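Local coordinates for putative oxidoreductase (Klebsiella pneumoniae subsp. pneumoniae MGH 78578, PDB 3E82), which is probably an NAD(P)-dependent oxidoreductase of the Gfo/Idh/MocA family, with a Rossmann-type nucleotide-binding domain, whose substrate is not known, at residues Val266-Ser270 with Ala271-Gln275; Tyr303-Ile306 with Arg307-Leu310; Leu102-Gln105 with Glu106-Leu110; Arg137-Glu141 with Gln142-Gly146. All blocks are in the same frame, centred on the assembly; numbering follows the deposited sequence.

Contact 1 of 4, residues Val266-Ser270 with Ala271-Gln275; sequences VVPGS and ADWGQ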
loop_
_atom_site.group_PDB
_atom_site.type_symbol
_atom_site.label_atom_id
_atom_site.label_comp_id
_atom_site.label_asym_id
_atom_site.label_seq_id
_atom_site.Cartn_x
_atom_site.Cartn_y
_atom_site.Cartn_z
ATOM N N VAL B 266 29.303 -16.849 4.022
ATOM C CA VAL B 266 29.811 -16.227 5.244
ATOM C C VAL B 266 29.411 -17.131 6.410
ATOM O O VAL B 266 28.283 -17.607 6.454
ATOM C CB VAL B 266 29.174 -14.830 5.469
ATOM C CG1 VAL B 266 29.614 -14.267 6.805
ATOM C CG2 VAL B 266 29.562 -13.885 4.332
ATOM N N VAL B 267 30.320 -17.371 7.348
ATOM C CA VAL B 267 30.010 -18.227 8.492
ATOM C C VAL B 267 29.127 -17.507 9.505
ATOM O O VAL B 267 29.487 -16.440 10.004
ATOM C CB VAL B 267 31.290 -18.704 9.224
ATOM C CG1 VAL B 267 30.909 -19.472 10.480
ATOM C CG2 VAL B 267 32.128 -19.593 8.298
ATOM N N PRO B 268 27.955 -18.086 9.820
ATOM C CA PRO B 268 27.035 -17.475 10.786
ATOM C C PRO B 268 27.725 -17.233 12.125
ATOM O O PRO B 268 28.386 -18.122 12.654
ATOM C CB PRO B 268 25.910 -18.507 10.899
ATOM C CG PRO B 268 25.887 -19.134 9.531
ATOM C CD PRO B 268 27.370 -19.309 9.236
ATOM N N GLY B 269 27.568 -16.032 12.672
ATOM C CA GLY B 269 28.190 -15.731 13.948
ATOM C C GLY B 269 29.571 -15.115 13.816
ATOM O O GLY B 269 30.182 -14.735 14.817
ATOM N N SER B 270 30.065 -15.013 12.586
ATOM C CA SER B 270 31.383 -14.428 12.347
ATOM C C SER B 270 31.339 -12.904 12.464
ATOM O O SER B 270 30.290 -12.321 12.747
ATOM C CB SER B 270 31.914 -14.840 10.966
ATOM O OG SER B 270 31.054 -14.423 9.922
ATOM N N ALA B 271 32.485 -12.268 12.240
ATOM C CA ALA B 271 32.629 -10.817 12.342
ATOM C C ALA B 271 31.476 -9.937 11.870
ATOM O O ALA B 271 30.834 -9.256 12.677
ATOM C CB ALA B 271 33.915 -10.378 11.635
ATOM N N ASP B 272 31.222 -9.937 10.567
ATOM C CA ASP B 272 30.177 -9.088 9.997
ATOM C C ASP B 272 28.799 -9.730 9.833
ATOM O O ASP B 272 27.925 -9.162 9.173
ATOM C CB ASP B 272 30.643 -8.552 8.641
ATOM C CG ASP B 272 32.089 -8.074 8.667
ATOM O OD1 ASP B 272 32.463 -7.344 9.613
ATOM O OD2 ASP B 272 32.847 -8.423 7.737
ATOM N N TRP B 273 28.601 -10.902 10.431
ATOM C CA TRP B 273 27.323 -11.606 10.337
ATOM C C TRP B 273 26.164 -10.749 10.861
ATOM O O TRP B 273 26.224 -10.222 11.967
ATOM C CB TRP B 273 27.405 -12.932 11.118
ATOM C CG TRP B 273 26.097 -13.691 11.242
ATOM C CD1 TRP B 273 25.361 -13.874 12.376
ATOM C CD2 TRP B 273 25.380 -14.351 10.189
ATOM N NE1 TRP B 273 24.228 -14.606 12.097
ATOM C CE2 TRP B 273 24.215 -14.910 10.763
ATOM C CE3 TRP B 273 25.609 -14.522 8.818
ATOM C CZ2 TRP B 273 23.280 -15.627 10.010
ATOM C CZ3 TRP B 273 24.676 -15.238 8.065
ATOM C CH2 TRP B 273 23.526 -15.780 8.667
ATOM N N GLY B 274 25.122 -10.596 10.048
ATOM C CA GLY B 274 23.960 -9.824 10.461
ATOM C C GLY B 274 24.110 -8.322 10.660
ATOM O O GLY B 274 23.174 -7.662 11.121
ATOM N N GLN B 275 25.270 -7.767 10.326
ATOM C CA GLN B 275 25.469 -6.334 10.488
ATOM C C GLN B 275 24.617 -5.595 9.476
ATOM O O GLN B 275 24.436 -6.058 8.350
ATOM C CB GLN B 275 26.945 -5.968 10.309
ATOM C CG GLN B 275 27.806 -6.402 11.488
ATOM C CD GLN B 275 27.397 -5.712 12.777
ATOM O OE1 GLN B 275 27.477 -6.292 13.860
ATOM N NE2 GLN B 275 26.962 -4.465 12.666
HETATM O O HOH W 1 32.295 -12.046 8.719
#
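Trp273 reaches back over Pro268 and Gly269 because a trans chi1 of 173° turns its indole toward the preceding turn, while Ser270, with OG held between its own N and carbonyl carbon (chi1 59°), folds its hydroxyl inward to Val267. The indole receives the Pro268-Gly269 backbone on one face. Pro268 CA sits over the six-membered ring, 3.8 Å from its centroid and 19° off the ring normal, a CH-pi contact, and the proline ring itself follows, Pro268 CB lying 4.0 Å from Trp273 CE2. Gly269 N lies over the pyrrole part of that face, 3.1 Å from Trp273 CD1. Val266 CG1 comes up instead at the edge of the indole, a looser apolar contact at 4.5 Å from Trp273 CE3.

The loop is a succession of beta turns. In the type II turn Val267-Ser270, Val267 O takes both the backbone N and the hydroxyl of Ser270; the Ser270 OG to Val267 O bond is short, 2.6 Å, and in the carbonyl plane. The type I turn that follows is closed by Trp273 N donating to Ser270 O at 3.2 Å. A water bridges the two turns, donating to Ser270 OG and accepting from Asp272 N. Farther out, Trp273 NE1 donates to Asp298, and Leu26 and Leu262 pack on the indole.

A doubly gripped carbonyl at Val267 and an indole held both at its face and at its N-H probably restrict the freedom of this coil, although it has no helix or strand.

Contact 2 of 4, residues Tyr303-Ile306 with Arg307-Leu310; sequences YMLI and RDAL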
loop_
_atom_site.group_PDB
_atom_site.type_symbol
_atom_site.label_atom_id
_atom_site.label_comp_id
_atom_site.label_asym_id
_atom_site.label_seq_id
_atom_site.Cartn_x
_atom_site.Cartn_y
_atom_site.Cartn_z
ATOM N N TYR B 303 17.855 -21.380 16.472
ATOM C CA TYR B 303 18.435 -22.622 16.968
ATOM C C TYR B 303 18.930 -22.530 18.410
ATOM O O TYR B 303 18.875 -23.510 19.151
ATOM C CB TYR B 303 19.559 -23.092 16.036
ATOM C CG TYR B 303 19.035 -23.860 14.836
ATOM C CD1 TYR B 303 18.369 -25.073 15.003
ATOM C CD2 TYR B 303 19.166 -23.358 13.543
ATOM C CE1 TYR B 303 17.842 -25.770 13.912
ATOM C CE2 TYR B 303 18.642 -24.045 12.438
ATOM C CZ TYR B 303 17.979 -25.252 12.631
ATOM O OH TYR B 303 17.439 -25.940 11.560
HETATM N N MSE B 304 19.404 -21.358 18.816
HETATM C CA MSE B 304 19.864 -21.187 20.190
HETATM C C MSE B 304 18.661 -21.312 21.121
HETATM O O MSE B 304 18.745 -21.920 22.190
HETATM C CB MSE B 304 20.526 -19.824 20.361
HETATM C CG MSE B 304 21.671 -19.597 19.403
HETATM SE SE MSE B 304 22.544 -17.897 19.666
HETATM C CE MSE B 304 21.955 -16.920 18.125
ATOM N N LEU B 305 17.531 -20.752 20.696
ATOM C CA LEU B 305 16.313 -20.812 21.498
ATOM C C LEU B 305 15.679 -22.206 21.466
ATOM O O LEU B 305 15.161 -22.684 22.477
ATOM C CB LEU B 305 15.325 -19.742 21.025
ATOM C CG LEU B 305 15.793 -18.292 21.248
ATOM C CD1 LEU B 305 14.810 -17.322 20.607
ATOM C CD2 LEU B 305 15.911 -18.009 22.751
ATOM N N ILE B 306 15.725 -22.868 20.311
ATOM C CA ILE B 306 15.175 -24.218 20.210
ATOM C C ILE B 306 16.019 -25.097 21.140
ATOM O O ILE B 306 15.504 -25.983 21.830
ATOM C CB ILE B 306 15.275 -24.762 18.764
ATOM C CG1 ILE B 306 14.153 -24.170 17.887
ATOM C CG2 ILE B 306 15.273 -26.286 18.787
ATOM C CD1 ILE B 306 12.751 -24.705 18.173
ATOM N N ARG B 307 17.325 -24.843 21.137
ATOM C CA ARG B 307 18.265 -25.569 21.988
ATOM C C ARG B 307 17.837 -25.380 23.439
ATOM O O ARG B 307 17.610 -26.344 24.169
ATOM C CB ARG B 307 19.684 -25.011 21.808
ATOM C CG ARG B 307 20.744 -25.663 22.691
ATOM C CD ARG B 307 22.031 -24.834 22.695
ATOM N NE ARG B 307 21.744 -23.475 23.151
ATOM C CZ ARG B 307 22.580 -22.447 23.059
ATOM N NH1 ARG B 307 23.785 -22.603 22.524
ATOM N NH2 ARG B 307 22.196 -21.251 23.494
ATOM N N ASP B 308 17.718 -24.122 23.845
ATOM C CA ASP B 308 17.333 -23.811 25.211
ATOM C C ASP B 308 15.987 -24.414 25.577
ATOM O O ASP B 308 15.794 -24.887 26.704
ATOM C CB ASP B 308 17.316 -22.297 25.420
ATOM C CG ASP B 308 18.693 -21.681 25.263
ATOM O OD1 ASP B 308 19.681 -22.422 25.437
ATOM O OD2 ASP B 308 18.789 -20.465 24.972
ATOM N N ALA B 309 15.059 -24.411 24.624
ATOM C CA ALA B 309 13.741 -24.974 24.866
ATOM C C ALA B 309 13.857 -26.486 25.083
ATOM O O ALA B 309 13.183 -27.047 25.947
ATOM C CB ALA B 309 12.816 -24.669 23.695
ATOM N N LEU B 310 14.710 -27.144 24.301
ATOM C CA LEU B 310 14.897 -28.591 24.440
ATOM C C LEU B 310 15.543 -28.933 25.776
ATOM O O LEU B 310 15.287 -29.994 26.348
ATOM C CB LEU B 310 15.765 -29.136 23.302
ATOM C CG LEU B 310 15.111 -29.107 21.920
ATOM C CD1 LEU B 310 16.064 -29.683 20.877
ATOM C CD2 LEU B 310 13.814 -29.901 21.960
#
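Met304, a selenomethionine, and Arg307 meet through the flat guanidinium: Met304 CB lies over one face, 3.8 Å from Arg307 NH2. The arginine chain bends at chi3 (57°), which folds the group back over the preceding turn. Both residues belong to helix 300-310, which packs against strands 8-13 and 70-73 and helix 17-28.

Charge pairing acts at the rim of the same group. Asp308 CG lies at the guanidinium edge, in its plane, and Arg307 NE forms a salt bridge with Asp308 OD1 at 3.3 Å, approaching from above the carboxylate plane; the bond from NH2 is weak. The remaining nitrogen, Arg307 NH1, donates to Pro31 O. Elsewhere on the helix, Tyr303 OH is hydrogen-bonded to His23 ND1.

Ile306 and Leu310, one turn apart, make an apolar contact, Ile306 CG2 touching Leu310 CD1 at 4.1 Å. Leu310 continues onto Ile8 and Leu70 of the parallel sheet.

The backbone supplies four successive i to i+4 bonds, from Arg307 N to Tyr303 O (2.9 Å) through Leu310 N to Ile306 O (2.8 Å). The Arg307 guanidinium is thus held by Asp308 and Pro31 O, which probably offset part of its charge and limit its rotation.

Contact 3 of 4, residues Leu102-Gln105 with Glu106-Leu110; sequences LDMQ and EAREL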
loop_
_atom_site.group_PDB
_atom_site.type_symbol
_atom_site.label_atom_id
_atom_site.label_comp_id
_atom_site.label_asym_id
_atom_site.label_seq_id
_atom_site.Cartn_x
_atom_site.Cartn_y
_atom_site.Cartn_z
ATOM N N LEU B 102 0.999 -28.877 3.886
ATOM C CA LEU B 102 0.386 -28.346 2.676
ATOM C C LEU B 102 -1.029 -27.837 2.927
ATOM O O LEU B 102 -1.548 -27.042 2.145
ATOM C CB LEU B 102 0.417 -29.396 1.563
ATOM C CG LEU B 102 1.847 -29.794 1.173
ATOM C CD1 LEU B 102 1.813 -30.750 -0.009
ATOM C CD2 LEU B 102 2.652 -28.544 0.814
ATOM N N ASP B 103 -1.660 -28.290 4.010
ATOM C CA ASP B 103 -2.994 -27.812 4.358
ATOM C C ASP B 103 -3.136 -27.721 5.865
ATOM O O ASP B 103 -2.357 -28.320 6.606
ATOM C CB ASP B 103 -4.115 -28.680 3.751
ATOM C CG ASP B 103 -4.224 -30.066 4.377
ATOM O OD1 ASP B 103 -3.756 -30.285 5.515
ATOM O OD2 ASP B 103 -4.818 -30.947 3.716
HETATM N N MSE B 104 -4.135 -26.981 6.326
HETATM C CA MSE B 104 -4.310 -26.793 7.756
HETATM C C MSE B 104 -4.712 -27.996 8.598
HETATM O O MSE B 104 -4.287 -28.103 9.749
HETATM C CB MSE B 104 -5.254 -25.624 7.998
HETATM C CG MSE B 104 -4.631 -24.316 7.535
HETATM SE SE MSE B 104 -5.724 -22.799 7.947
HETATM C CE MSE B 104 -5.344 -22.674 9.850
ATOM N N GLN B 105 -5.509 -28.911 8.054
ATOM C CA GLN B 105 -5.877 -30.056 8.872
ATOM C C GLN B 105 -4.642 -30.888 9.245
ATOM O O GLN B 105 -4.518 -31.322 10.383
ATOM C CB GLN B 105 -6.956 -30.928 8.192
ATOM C CG GLN B 105 -6.501 -31.875 7.108
ATOM C CD GLN B 105 -7.532 -32.990 6.842
ATOM O OE1 GLN B 105 -8.719 -32.726 6.646
ATOM N NE2 GLN B 105 -7.069 -34.235 6.832
ATOM N N GLU B 106 -3.712 -31.086 8.312
ATOM C CA GLU B 106 -2.519 -31.861 8.634
ATOM C C GLU B 106 -1.665 -31.100 9.645
ATOM O O GLU B 106 -1.052 -31.705 10.524
ATOM C CB GLU B 106 -1.700 -32.176 7.380
ATOM C CG GLU B 106 -2.496 -32.925 6.314
ATOM C CD GLU B 106 -1.707 -34.052 5.658
ATOM O OE1 GLU B 106 -0.479 -33.902 5.467
ATOM O OE2 GLU B 106 -2.329 -35.087 5.322
ATOM N N ALA B 107 -1.629 -29.774 9.530
ATOM C CA ALA B 107 -0.862 -28.982 10.488
ATOM C C ALA B 107 -1.464 -29.248 11.874
ATOM O O ALA B 107 -0.751 -29.525 12.833
ATOM C CB ALA B 107 -0.955 -27.496 10.146
ATOM N N ARG B 108 -2.786 -29.180 11.971
ATOM C CA ARG B 108 -3.445 -29.410 13.252
ATOM C C ARG B 108 -3.178 -30.816 13.767
ATOM O O ARG B 108 -3.018 -31.023 14.973
ATOM C CB ARG B 108 -4.955 -29.176 13.138
ATOM C CG ARG B 108 -5.317 -27.712 12.970
ATOM C CD ARG B 108 -6.813 -27.454 13.102
ATOM N NE ARG B 108 -7.087 -26.021 13.202
ATOM C CZ ARG B 108 -7.495 -25.253 12.197
ATOM N NH1 ARG B 108 -7.697 -25.774 10.994
ATOM N NH2 ARG B 108 -7.678 -23.951 12.389
ATOM N N GLU B 109 -3.125 -31.780 12.852
ATOM C CA GLU B 109 -2.872 -33.159 13.247
ATOM C C GLU B 109 -1.466 -33.277 13.833
ATOM O O GLU B 109 -1.279 -33.928 14.856
ATOM C CB GLU B 109 -3.056 -34.104 12.052
ATOM C CG GLU B 109 -4.465 -34.039 11.456
ATOM C CD GLU B 109 -4.707 -35.054 10.344
ATOM O OE1 GLU B 109 -3.764 -35.336 9.564
ATOM O OE2 GLU B 109 -5.850 -35.553 10.243
ATOM N N LEU B 110 -0.488 -32.628 13.201
ATOM C CA LEU B 110 0.886 -32.667 13.702
ATOM C C LEU B 110 0.994 -32.018 15.082
ATOM O O LEU B 110 1.675 -32.537 15.966
ATOM C CB LEU B 110 1.846 -31.978 12.723
ATOM C CG LEU B 110 2.034 -32.703 11.388
ATOM C CD1 LEU B 110 3.105 -32.006 10.572
ATOM C CD2 LEU B 110 2.438 -34.164 11.645
HETATM O O HOH W 2 -5.274 -33.315 4.689
#
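Asp103 caps the helix that starts at Met104: its OD1 accepts from Glu106 N at 2.9 Å, with an N-H...O angle of 166°, and is met nearly along its C-O axis. This N-cap bond needs Asp103 CG between the backbone N and carbonyl carbon (chi1 70°), which turns the carboxylate over the first turn. Glu106 CG lies against the same oxygen, and the two carboxylate planes are 84° apart. A water donates to Asp103 OD2 at 2.6 Å and, weakly, to Glu106 OE2, which may ease the proximity of two groups that are probably both negative.

One turn on, the selenomethionine Met104 and Arg108 cross, Met104 CE lying 3.7 Å from Arg108 NH2. Gln105 and Glu109 run side by side in the same direction, with Gln105 NE2 3.9 Å from Glu109 OE2, too long for a hydrogen bond. Beneath them the backbone settles into helix: the first i to i+4 bond, Ala107 N to Asp103 O, is weak at 3.3 Å, whereas Arg108 N to Met104 O is 2.9 Å.

Second-shell partners set the charged ends. Arg108 pairs with Glu351 and also donates to Asp346 O, while Glu109 pairs with Arg85. The capped helix 104-116 is the crossover of the beta-alpha-beta unit joining strands 93-96 and 121-123; Met104 packs on helix 320-339, and Glu106 and Leu110 touch helix 80-89.

Contact 4 of 4, residues Arg137-Glu141 with Gln142-Gly146; sequences RQVIE and QGTLG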
loop_
_atom_site.group_PDB
_atom_site.type_symbol
_atom_site.label_atom_id
_atom_site.label_comp_id
_atom_site.label_asym_id
_atom_site.label_seq_id
_atom_site.Cartn_x
_atom_site.Cartn_y
_atom_site.Cartn_z
ATOM N N ARG B 137 10.912 -3.048 15.327
ATOM C CA ARG B 137 10.264 -3.447 16.569
ATOM C C ARG B 137 10.761 -2.560 17.706
ATOM O O ARG B 137 9.989 -2.136 18.561
ATOM C CB ARG B 137 10.574 -4.912 16.893
ATOM C CG ARG B 137 9.801 -5.457 18.094
ATOM C CD ARG B 137 10.261 -6.870 18.462
ATOM N NE ARG B 137 9.563 -7.391 19.638
ATOM C CZ ARG B 137 8.432 -8.093 19.601
ATOM N NH1 ARG B 137 7.855 -8.377 18.439
ATOM N NH2 ARG B 137 7.865 -8.501 20.732
ATOM N N GLN B 138 12.062 -2.288 17.697
ATOM C CA GLN B 138 12.686 -1.463 18.719
ATOM C C GLN B 138 12.099 -0.056 18.747
ATOM O O GLN B 138 11.769 0.460 19.806
ATOM C CB GLN B 138 14.194 -1.390 18.474
ATOM C CG GLN B 138 14.932 -0.464 19.419
ATOM C CD GLN B 138 16.405 -0.320 19.061
ATOM O OE1 GLN B 138 16.756 0.089 17.944
ATOM N NE2 GLN B 138 17.274 -0.654 20.006
ATOM N N VAL B 139 11.970 0.565 17.580
ATOM C CA VAL B 139 11.416 1.916 17.521
ATOM C C VAL B 139 9.967 1.934 18.011
ATOM O O VAL B 139 9.580 2.814 18.780
ATOM C CB VAL B 139 11.483 2.492 16.089
ATOM C CG1 VAL B 139 10.837 3.876 16.057
ATOM C CG2 VAL B 139 12.945 2.577 15.635
ATOM N N ILE B 140 9.172 0.958 17.580
ATOM C CA ILE B 140 7.778 0.884 18.008
ATOM C C ILE B 140 7.667 0.730 19.527
ATOM O O ILE B 140 6.929 1.471 20.186
ATOM C CB ILE B 140 7.040 -0.315 17.360
ATOM C CG1 ILE B 140 6.961 -0.122 15.840
ATOM C CG2 ILE B 140 5.639 -0.460 17.979
ATOM C CD1 ILE B 140 6.353 -1.304 15.085
ATOM N N GLU B 141 8.393 -0.241 20.074
ATOM C CA GLU B 141 8.366 -0.508 21.511
ATOM C C GLU B 141 8.914 0.635 22.362
ATOM O O GLU B 141 8.521 0.794 23.519
ATOM C CB GLU B 141 9.123 -1.801 21.810
ATOM C CG GLU B 141 8.266 -3.043 21.588
ATOM C CD GLU B 141 9.063 -4.333 21.636
ATOM O OE1 GLU B 141 10.076 -4.390 22.368
ATOM O OE2 GLU B 141 8.662 -5.295 20.944
ATOM N N GLN B 142 9.819 1.417 21.779
ATOM C CA GLN B 142 10.416 2.576 22.437
ATOM C C GLN B 142 9.332 3.618 22.711
ATOM O O GLN B 142 9.480 4.471 23.591
ATOM C CB GLN B 142 11.459 3.222 21.523
ATOM C CG GLN B 142 12.903 2.837 21.750
ATOM C CD GLN B 142 13.775 3.211 20.552
ATOM O OE1 GLN B 142 13.417 4.084 19.743
ATOM N NE2 GLN B 142 14.926 2.559 20.437
ATOM N N GLY B 143 8.250 3.548 21.942
ATOM C CA GLY B 143 7.161 4.502 22.086
ATOM C C GLY B 143 7.420 5.727 21.219
ATOM O O GLY B 143 6.654 6.688 21.220
ATOM N N THR B 144 8.504 5.673 20.452
ATOM C CA THR B 144 8.904 6.774 19.589
ATOM C C THR B 144 7.865 7.226 18.564
ATOM O O THR B 144 7.803 8.411 18.222
ATOM C CB THR B 144 10.191 6.419 18.828
ATOM O OG1 THR B 144 11.174 5.952 19.757
ATOM C CG2 THR B 144 10.732 7.641 18.087
ATOM N N LEU B 145 7.056 6.296 18.066
ATOM C CA LEU B 145 6.058 6.647 17.066
ATOM C C LEU B 145 4.688 6.900 17.678
ATOM O O LEU B 145 3.735 7.200 16.960
ATOM C CB LEU B 145 5.930 5.521 16.030
ATOM C CG LEU B 145 7.219 4.963 15.426
ATOM C CD1 LEU B 145 6.885 3.818 14.479
ATOM C CD2 LEU B 145 7.969 6.069 14.700
ATOM N N GLY B 146 4.594 6.805 19.000
ATOM C CA GLY B 146 3.305 6.973 19.643
ATOM C C GLY B 146 2.554 5.696 19.298
ATOM O O GLY B 146 3.188 4.660 19.112
HETATM O O HOH W 3 6.004 3.862 19.080
#
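Val139, Ile140 and Gly143 share the backbone turn that ends helix 131-142: Gly143 has positive phi (88°), Gly143 N bonds to Ile140 O at 3.0 Å, and Thr144 N reaches Val139 O only weakly.

Val139 CG1 carries the apolar contact with the loop. A chi1 of 177° swings this methyl past the helix end, where it meets Thr144 CB at 3.8 Å and Leu145 CG at 3.8 Å; the Val139 and Leu145 side chains cross at about a right angle. Leu145 CD1 extends to Ile140 CG1 at 4.2 Å, and the leucine thereby touches two successive residues of the helix. The Gln142 side chain crosses obliquely that of Gln138, whose OE1 accepts from Gln292.

Gln142 N still makes the helical bond to Gln138 O, at 2.9 Å, before the chain enters a type I turn from Gly143 to Gly146, which brings Leu145 back toward the last helical turn. A water bridges the helix end and the turn. It donates to Ile140 O (2.8 Å) and Gly146 O and accepts from Leu145 N (2.8 Å), giving Ile140 O a second partner beside Gly143 N. Outward, Val139 packs on Leu280 and Ile282, Ile140 on Val148 and Phe151, and the backbone of Leu145 bonds with Lys247.

Glycine at positive phi with bonds back into the last turn defines a Schellman motif, joined here by apolar contact between helix and following loop; it leads the chain from helix 131-142 into strand 148-156 of the mixed sheet.

How the contacts relate
The four contacts are separate, none touching another. Contacts 1 and 2 come nearest, with about 7 Å between their closest atoms and 20 Å between centres; they are related through helix 300-310, whose Arg300 touches Pro268 and Trp273 of contact 1, and through helix 17-28, which both contacts meet. Contact 4 belongs to the same C-terminal alpha/beta family region but packs on the mixed beta-sheet, its nearest atoms about 11 Å from contact 2 and 12 Å from contact 1. Contact 3 lies in the Rossmann-fold region, its centre 36 Å from that of contact 4, across the chain's centre. The turn from strand 8-13 into helix 17-28 has a GxGxxG-like pattern, consistent with dinucleotide binding.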